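Local coordinates for protein putative L-alanine-DL-glutamate epimerase (Burkholderia xenovorans, PDB 3GO2) that binds magnesium and probably acts as a racemase or epimerase of the mandelate racemase/muconate lactonizing enzyme family, within the enolase superfamily, at residues Thr164-His169 with Asn221-Pro226; Lys231-Leu236 with His263-Cys268. All coordinates share one frame; numbering follows the deposited sequence.

Contact 1 of 2, residues Thr164-His169 with Asn221-Pro226; sequences TNIFIH and NFNAKP
Asn165 reaches across to Asn221 by its side-chain amide, a worked example of how a break in one TIM-barrel strand and the loop after the next strand assemble a ligand site. OD1 of Asn165 accepts a weak hydrogen bond from ND2 of Asn221 at 3.2 Å, bent to 133° at the hydrogen. The two amide planes are only 12° apart, so the groups meet almost coplanar although their side chains run at a slant. The other end of the Asn165 amide, ND2, is hydrogen-bonded to Thr128 OG1, which helps to fix the rotation of the group and turns its oxygen to Asn221. One residue on, Ile166 supplies the apolar half of the contact. Its CG1 branch stands anti to the carbonyl carbon (chi1 -46°) and extends to CD1, which rests 3.9 Å from CB of Asn223, the two side chains passing in opposite directions. CD1 also lies 4.0 Å from Asn223 ND2, while OD1 of that amide accepts a hydrogen bond from Gly180 N.

Both Asn165 and Asn221 bind fumarate in a structure of this protein, and Asn221 also binds 2-oxoglutarate, though neither ligand is bound to this chain here. Asn221 lies beside the magnesium ligands Asp219 and Glu269, its side chain about 4 Å from a bound magnesium ion. The weak, bent bond probably gives only a modest hold on the relative orientation of the two amides.

Contact 2 of 2, residues Lys231-Leu236 with His263-Cys268; sequences KILREL and HPISSC
The imidazole of His263 makes its contacts with the 231-236 segment at its edge: both the carbonyl of Leu236 and the methyl CD2 of Leu233 lie near the plane of the ring. NE2 donates to Leu236 O at 2.8 Å, with an angle of 144° at the hydrogen. The oxygen sits practically in the ring plane, whereas seen from the carbonyl the nitrogen stands well above the C=O plane, 49° out of it. His263 CE1 also comes within 3.3 Å of the same oxygen, as the bend of the bond brings that carbon close.

Farther round the edge, CD2 of the ring meets CD2 of Leu233 at 3.9 Å. Leu233 has its CG anti to the carbonyl carbon (chi1 -64°); CD1 continues the extended chain, while the CD2 branch turns off it to meet the histidine and, more loosely, Ile265, whose CD1 is 4.4 Å away. One leucine branch thus touches both the first residue of the strand, Ile265, and His263, two residues ahead of it.

Leu236 is the first residue to leave helical geometry, and the imidazole bond gives its carbonyl a side-chain partner where the helix ends. This ties the end of helix 226-235 to the entrance of strand 265-267 in the barrel, two elements separated along the chain by strand 243-245 and helix 251-259. Those intervening elements fill in around the junction: Val244 touches both Leu233 and His263, Val257 packs on Leu233, and Leu254 and Arg258 on Ile265. On another flank, Leu203 of helix 193-210 meets Leu236.

Overall arrangement
Both contacts belong to the same barrel sheet and lie on the same side of the chain's centre, with their own centres about 11 Å apart. Helix 226-235 links them in sequence: the loop of contact 1 leads into it, and contact 2 uses its far end. All four touching residues of contact 2 are buried, while in contact 1 Asn165 is partly exposed. Contact 1 pairs the break in strand 161-168 with the loop after strand 215-219, at the magnesium and ligand site, and joins two binding amides by a weak bond. Contact 2 joins the end of the helix to the approach to strand 265-267 through a ring-to-carbonyl bond and aliphatic packing.

Contact 1 of 2, residues Thr164-His169 with Asn221-Pro226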
ATOM      1  N   THR A 164      25.822 -11.358 -24.781  1.00 14.82           N
ATOM      2  CA  THR A 164      25.852 -10.462 -25.932  1.00 14.70           C
ATOM      3  C   THR A 164      24.992  -9.218 -25.677  1.00 15.27           C
ATOM      4  O   THR A 164      24.348  -9.091 -24.633  1.00 15.63           O
ATOM      5  CB  THR A 164      25.392 -11.181 -27.238  1.00 15.50           C
ATOM      6  OG1 THR A 164      25.746 -10.373 -28.364  1.00 15.35           O
ATOM      7  CG2 THR A 164      23.874 -11.513 -27.223  1.00 15.71           C
ATOM      8  N   ASN A 165      24.986  -8.324 -26.653  1.00 14.12           N
ATOM      9  CA  ASN A 165      24.234  -7.060 -26.600  1.00 15.44           C
ATOM     10  C   ASN A 165      23.322  -7.000 -27.840  1.00 15.99           C
ATOM     11  O   ASN A 165      22.937  -8.051 -28.375  1.00 16.15           O
ATOM     12  CB  ASN A 165      25.195  -5.891 -26.527  1.00 14.68           C
ATOM     13  CG  ASN A 165      26.068  -5.915 -25.278  1.00 14.87           C
ATOM     14  OD1 ASN A 165      25.787  -5.206 -24.278  1.00 19.58           O
ATOM     15  ND2 ASN A 165      27.116  -6.712 -25.310  1.00 13.07           N
ATOM     16  N   ILE A 166      22.946  -5.808 -28.274  1.00 16.22           N
ATOM     17  CA  ILE A 166      21.995  -5.647 -29.381  1.00 15.75           C
ATOM     18  C   ILE A 166      22.742  -5.246 -30.658  1.00 16.15           C
ATOM     19  O   ILE A 166      23.460  -4.229 -30.674  1.00 15.37           O
ATOM     20  CB  ILE A 166      20.919  -4.578 -29.092  1.00 15.98           C
ATOM     21  CG1 ILE A 166      20.328  -4.744 -27.686  1.00 17.33           C
ATOM     22  CG2 ILE A 166      19.794  -4.628 -30.182  1.00 16.76           C
ATOM     23  CD1 ILE A 166      19.421  -3.585 -27.260  1.00 16.32           C
ATOM     24  N   PHE A 167      22.527  -6.036 -31.719  1.00 16.30           N
ATOM     25  CA  PHE A 167      23.200  -5.835 -32.991  1.00 17.42           C
ATOM     26  C   PHE A 167      22.254  -5.857 -34.168  1.00 18.04           C
ATOM     27  O   PHE A 167      21.343  -6.687 -34.236  1.00 18.42           O
ATOM     28  CB  PHE A 167      24.305  -6.877 -33.198  1.00 17.91           C
ATOM     29  CG  PHE A 167      25.446  -6.673 -32.289  1.00 16.87           C
ATOM     30  CD1 PHE A 167      26.399  -5.709 -32.580  1.00 18.81           C
ATOM     31  CD2 PHE A 167      25.529  -7.356 -31.088  1.00 19.34           C
ATOM     32  CE1 PHE A 167      27.422  -5.481 -31.698  1.00 19.13           C
ATOM     33  CE2 PHE A 167      26.569  -7.105 -30.217  1.00 18.41           C
ATOM     34  CZ  PHE A 167      27.496  -6.172 -30.542  1.00 16.05           C
ATOM     35  N   ILE A 168      22.529  -4.924 -35.085  1.00 18.48           N
ATOM     36  CA  ILE A 168      21.802  -4.779 -36.333  1.00 19.01           C
ATOM     37  C   ILE A 168      22.650  -5.351 -37.473  1.00 19.12           C
ATOM     38  O   ILE A 168      23.743  -4.828 -37.785  1.00 18.86           O
ATOM     39  CB  ILE A 168      21.512  -3.308 -36.642  1.00 19.21           C
ATOM     40  CG1 ILE A 168      20.850  -2.612 -35.441  1.00 18.19           C
ATOM     41  CG2 ILE A 168      20.672  -3.201 -37.971  1.00 19.41           C
ATOM     42  CD1 ILE A 168      19.566  -3.268 -34.943  1.00 20.90           C
ATOM     43  N   HIS A 169      22.115  -6.396 -38.086  1.00 20.14           N
ATOM     44  CA  HIS A 169      22.806  -7.205 -39.106  1.00 21.22           C
ATOM     45  C   HIS A 169      22.322  -6.929 -40.529  1.00 22.74           C
ATOM     46  O   HIS A 169      23.077  -7.128 -41.484  1.00 22.90           O
ATOM     47  CB  HIS A 169      22.606  -8.702 -38.824  1.00 21.12           C
ATOM     48  CG  HIS A 169      23.437  -9.233 -37.695  1.00 20.31           C
ATOM     49  ND1 HIS A 169      24.704  -9.742 -37.877  1.00 19.51           N
ATOM     50  CD2 HIS A 169      23.178  -9.332 -36.370  1.00 20.15           C
ATOM     51  CE1 HIS A 169      25.188 -10.136 -36.706  1.00 21.72           C
ATOM     52  NE2 HIS A 169      24.279  -9.897 -35.776  1.00 18.69           N
ATOM     53  N   ASN A 221      21.225  -3.079 -21.528  1.00 13.60           N
ATOM     54  CA  ASN A 221      21.691  -1.839 -20.939  1.00 13.59           C
ATOM     55  C   ASN A 221      20.493  -0.891 -20.692  1.00 12.61           C
ATOM     56  O   ASN A 221      19.503  -1.324 -20.127  1.00 12.95           O
ATOM     57  CB  ASN A 221      22.804  -1.212 -21.778  1.00 12.81           C
ATOM     58  CG  ASN A 221      24.095  -2.017 -21.753  1.00 16.49           C
ATOM     59  OD1 ASN A 221      24.948  -1.856 -20.856  1.00 20.96           O
ATOM     60  ND2 ASN A 221      24.246  -2.866 -22.719  1.00 16.45           N
ATOM     61  N   PHE A 222      20.600   0.372 -21.112  1.00 12.87           N
ATOM     62  CA  PHE A 222      19.527   1.343 -20.941  1.00 12.60           C
ATOM     63  C   PHE A 222      18.837   1.628 -22.289  1.00 12.87           C
ATOM     64  O   PHE A 222      18.368   2.738 -22.514  1.00 12.73           O
ATOM     65  CB  PHE A 222      20.079   2.688 -20.442  1.00 12.61           C
ATOM     66  CG  PHE A 222      20.615   2.719 -19.012  1.00 11.41           C
ATOM     67  CD1 PHE A 222      19.812   3.177 -17.958  1.00 13.13           C
ATOM     68  CD2 PHE A 222      21.955   2.462 -18.751  1.00 11.87           C
ATOM     69  CE1 PHE A 222      20.335   3.305 -16.671  1.00 15.00           C
ATOM     70  CE2 PHE A 222      22.465   2.583 -17.471  1.00 13.29           C
ATOM     71  CZ  PHE A 222      21.664   3.021 -16.438  1.00 13.36           C
ATOM     72  N   ASN A 223      18.814   0.643 -23.192  1.00 12.28           N
ATOM     73  CA  ASN A 223      18.461   0.905 -24.599  1.00 12.69           C
ATOM     74  C   ASN A 223      16.991   0.910 -24.970  1.00 12.96           C
ATOM     75  O   ASN A 223      16.666   1.054 -26.155  1.00 13.31           O
ATOM     76  CB  ASN A 223      19.233  -0.070 -25.502  1.00 12.62           C
ATOM     77  CG  ASN A 223      20.712   0.213 -25.480  1.00 13.97           C
ATOM     78  OD1 ASN A 223      21.122   1.378 -25.574  1.00 12.98           O
ATOM     79  ND2 ASN A 223      21.531  -0.824 -25.308  1.00 14.30           N
ATOM     80  N   ALA A 224      16.105   0.817 -23.992  1.00 12.19           N
ATOM     81  CA  ALA A 224      14.670   1.009 -24.234  1.00 12.35           C
ATOM     82  C   ALA A 224      13.962   1.654 -23.050  1.00 12.73           C
ATOM     83  O   ALA A 224      14.597   1.998 -22.029  1.00 13.09           O
ATOM     84  CB  ALA A 224      14.024  -0.332 -24.576  1.00 12.01           C
ATOM     85  N   LYS A 225      12.652   1.843 -23.219  1.00 12.26           N
ATOM     86  CA  LYS A 225      11.752   2.139 -22.125  1.00 12.01           C
ATOM     87  C   LYS A 225      10.992   0.854 -21.765  1.00 12.25           C
ATOM     88  O   LYS A 225      10.937  -0.093 -22.555  1.00 12.60           O
ATOM     89  CB  LYS A 225      10.777   3.230 -22.525  1.00 11.65           C
ATOM     90  CG  LYS A 225      11.440   4.473 -23.142  1.00 12.24           C
ATOM     91  CD  LYS A 225      12.443   5.156 -22.229  1.00 12.04           C
ATOM     92  CE  LYS A 225      13.054   6.415 -22.866  1.00 12.52           C
ATOM     93  NZ  LYS A 225      12.104   7.593 -22.931  1.00 13.29           N
ATOM     94  N   PRO A 226      10.356   0.812 -20.602  1.00 13.16           N
ATOM     95  CA  PRO A 226       9.543  -0.366 -20.274  1.00 12.92           C
ATOM     96  C   PRO A 226       8.670  -0.937 -21.418  1.00 13.46           C
ATOM     97  O   PRO A 226       8.648  -2.141 -21.651  1.00 12.82           O
ATOM     98  CB  PRO A 226       8.699   0.140 -19.105  1.00 13.47           C
ATOM     99  CG  PRO A 226       9.640   1.062 -18.399  1.00 14.27           C
ATOM    100  CD  PRO A 226      10.422   1.757 -19.472  1.00 13.56           C
TER

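Contact 2 of 2, residues Lys231-Leu236 with His263-Cys268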
ATOM      1  N   LYS A 231       8.281  -5.440 -25.353  1.00 14.59           N
ATOM      2  CA  LYS A 231       8.217  -5.885 -26.746  1.00 14.24           C
ATOM      3  C   LYS A 231       9.342  -6.905 -27.022  1.00 14.32           C
ATOM      4  O   LYS A 231       9.135  -7.927 -27.704  1.00 15.37           O
ATOM      5  CB  LYS A 231       8.303  -4.707 -27.701  1.00 14.48           C
ATOM      6  CG  LYS A 231       7.011  -3.894 -27.703  1.00 14.56           C
ATOM      7  CD  LYS A 231       7.156  -2.547 -28.359  1.00 16.52           C
ATOM      8  CE  LYS A 231       7.419  -2.630 -29.835  1.00 20.12           C
ATOM      9  NZ  LYS A 231       6.200  -2.705 -30.649  1.00 22.06           N
ATOM     10  N   ILE A 232      10.520  -6.632 -26.475  1.00 13.72           N
ATOM     11  CA  ILE A 232      11.674  -7.516 -26.649  1.00 13.73           C
ATOM     12  C   ILE A 232      11.431  -8.837 -25.968  1.00 14.71           C
ATOM     13  O   ILE A 232      11.626  -9.896 -26.578  1.00 15.56           O
ATOM     14  CB  ILE A 232      12.982  -6.868 -26.157  1.00 14.03           C
ATOM     15  CG1 ILE A 232      13.374  -5.714 -27.095  1.00 13.66           C
ATOM     16  CG2 ILE A 232      14.092  -7.958 -26.036  1.00 13.62           C
ATOM     17  CD1 ILE A 232      14.442  -4.750 -26.506  1.00 13.46           C
ATOM     18  N   LEU A 233      10.947  -8.803 -24.729  1.00 14.91           N
ATOM     19  CA  LEU A 233      10.654 -10.038 -23.997  1.00 14.97           C
ATOM     20  C   LEU A 233       9.577 -10.893 -24.673  1.00 16.40           C
ATOM     21  O   LEU A 233       9.666 -12.116 -24.671  1.00 16.74           O
ATOM     22  CB  LEU A 233      10.241  -9.726 -22.555  1.00 15.96           C
ATOM     23  CG  LEU A 233      11.330  -9.064 -21.715  1.00 16.56           C
ATOM     24  CD1 LEU A 233      10.714  -8.617 -20.376  1.00 18.76           C
ATOM     25  CD2 LEU A 233      12.534  -9.995 -21.471  1.00 19.42           C
ATOM     26  N   ARG A 234       8.560 -10.262 -25.257  1.00 16.59           N
ATOM     27  CA  ARG A 234       7.541 -10.997 -26.019  1.00 17.54           C
ATOM     28  C   ARG A 234       8.098 -11.634 -27.278  1.00 17.76           C
ATOM     29  O   ARG A 234       7.765 -12.790 -27.604  1.00 18.78           O
ATOM     30  CB  ARG A 234       6.401 -10.073 -26.416  1.00 17.66           C
ATOM     31  CG  ARG A 234       5.577  -9.599 -25.285  1.00 18.72           C
ATOM     32  CD  ARG A 234       4.747  -8.393 -25.692  1.00 18.95           C
ATOM     33  NE  ARG A 234       4.141  -7.826 -24.506  1.00 19.76           N
ATOM     34  CZ  ARG A 234       3.815  -6.536 -24.328  1.00 17.11           C
ATOM     35  NH1 ARG A 234       4.030  -5.633 -25.276  1.00 17.44           N
ATOM     36  NH2 ARG A 234       3.303  -6.165 -23.153  1.00 17.44           N
ATOM     37  N   GLU A 235       8.907 -10.892 -28.021  1.00 17.67           N
ATOM     38  CA  GLU A 235       9.576 -11.443 -29.189  1.00 17.53           C
ATOM     39  C   GLU A 235      10.396 -12.687 -28.837  1.00 16.97           C
ATOM     40  O   GLU A 235      10.400 -13.685 -29.583  1.00 15.96           O
ATOM     41  CB  GLU A 235      10.475 -10.391 -29.825  1.00 17.79           C
ATOM     42  CG  GLU A 235      11.326 -10.897 -30.993  1.00 20.52           C
ATOM     43  CD  GLU A 235      10.532 -11.219 -32.257  1.00 26.76           C
ATOM     44  OE1 GLU A 235       9.592 -10.479 -32.574  1.00 28.17           O
ATOM     45  OE2 GLU A 235      10.883 -12.199 -32.955  1.00 28.32           O
ATOM     46  N   LEU A 236      11.100 -12.620 -27.718  1.00 15.81           N
ATOM     47  CA  LEU A 236      12.058 -13.657 -27.319  1.00 16.09           C
ATOM     48  C   LEU A 236      11.491 -14.595 -26.281  1.00 16.52           C
ATOM     49  O   LEU A 236      12.226 -15.226 -25.519  1.00 17.50           O
ATOM     50  CB  LEU A 236      13.333 -13.000 -26.792  1.00 16.23           C
ATOM     51  CG  LEU A 236      14.020 -12.031 -27.743  1.00 16.22           C
ATOM     52  CD1 LEU A 236      15.216 -11.393 -27.053  1.00 15.12           C
ATOM     53  CD2 LEU A 236      14.415 -12.717 -29.079  1.00 16.62           C
ATOM     54  N   HIS A 263      11.795 -14.648 -18.601  1.00 15.08           N
ATOM     55  CA  HIS A 263      13.222 -14.797 -18.350  1.00 14.15           C
ATOM     56  C   HIS A 263      13.655 -14.136 -17.052  1.00 14.25           C
ATOM     57  O   HIS A 263      13.079 -13.145 -16.638  1.00 13.52           O
ATOM     58  CB  HIS A 263      14.010 -14.107 -19.450  1.00 13.88           C
ATOM     59  CG  HIS A 263      13.620 -14.535 -20.825  1.00 14.69           C
ATOM     60  ND1 HIS A 263      13.693 -15.842 -21.227  1.00 18.21           N
ATOM     61  CD2 HIS A 263      13.140 -13.834 -21.878  1.00 17.59           C
ATOM     62  CE1 HIS A 263      13.282 -15.934 -22.482  1.00 18.24           C
ATOM     63  NE2 HIS A 263      12.934 -14.735 -22.899  1.00 18.21           N
ATOM     64  N   PRO A 264      14.724 -14.641 -16.443  1.00 13.94           N
ATOM     65  CA  PRO A 264      15.280 -13.940 -15.284  1.00 13.62           C
ATOM     66  C   PRO A 264      15.744 -12.546 -15.680  1.00 13.50           C
ATOM     67  O   PRO A 264      16.334 -12.384 -16.755  1.00 14.50           O
ATOM     68  CB  PRO A 264      16.471 -14.834 -14.853  1.00 13.35           C
ATOM     69  CG  PRO A 264      16.150 -16.190 -15.481  1.00 14.09           C
ATOM     70  CD  PRO A 264      15.437 -15.898 -16.745  1.00 14.02           C
ATOM     71  N   ILE A 265      15.473 -11.556 -14.833  1.00 13.11           N
ATOM     72  CA  ILE A 265      15.892 -10.166 -15.085  1.00 12.63           C
ATOM     73  C   ILE A 265      17.002  -9.798 -14.136  1.00 12.42           C
ATOM     74  O   ILE A 265      16.915 -10.019 -12.913  1.00 13.03           O
ATOM     75  CB  ILE A 265      14.720  -9.178 -14.885  1.00 12.59           C
ATOM     76  CG1 ILE A 265      13.592  -9.487 -15.873  1.00 12.64           C
ATOM     77  CG2 ILE A 265      15.167  -7.714 -15.012  1.00 12.25           C
ATOM     78  CD1 ILE A 265      13.964  -9.385 -17.325  1.00 13.10           C
ATOM     79  N   SER A 266      18.077  -9.263 -14.687  1.00 11.92           N
ATOM     80  CA  SER A 266      19.151  -8.724 -13.874  1.00 12.56           C
ATOM     81  C   SER A 266      19.251  -7.219 -14.067  1.00 13.12           C
ATOM     82  O   SER A 266      18.867  -6.684 -15.113  1.00 12.24           O
ATOM     83  CB  SER A 266      20.459  -9.404 -14.230  1.00 13.20           C
ATOM     84  OG  SER A 266      20.829  -9.097 -15.540  1.00 14.59           O
ATOM     85  N   SER A 267      19.738  -6.531 -13.052  1.00 13.11           N
ATOM     86  CA  SER A 267      19.896  -5.082 -13.115  1.00 12.70           C
ATOM     87  C   SER A 267      20.855  -4.633 -12.028  1.00 13.86           C
ATOM     88  O   SER A 267      21.397  -5.445 -11.287  1.00 14.40           O
ATOM     89  CB  SER A 267      18.534  -4.375 -12.941  1.00 13.00           C
ATOM     90  OG  SER A 267      18.577  -3.018 -13.354  1.00 12.85           O
ATOM     91  N   CYS A 268      21.055  -3.331 -11.955  1.00 13.30           N
ATOM     92  CA  CYS A 268      21.635  -2.622 -10.801  1.00 13.95           C
ATOM     93  C   CYS A 268      23.125  -2.315 -10.919  1.00 13.65           C
ATOM     94  O   CYS A 268      23.671  -1.750  -9.968  1.00 13.87           O
ATOM     95  CB  CYS A 268      21.373  -3.311  -9.475  1.00 13.90           C
ATOM     96  SG  CYS A 268      19.651  -3.771  -9.166  1.00 16.10           S
TER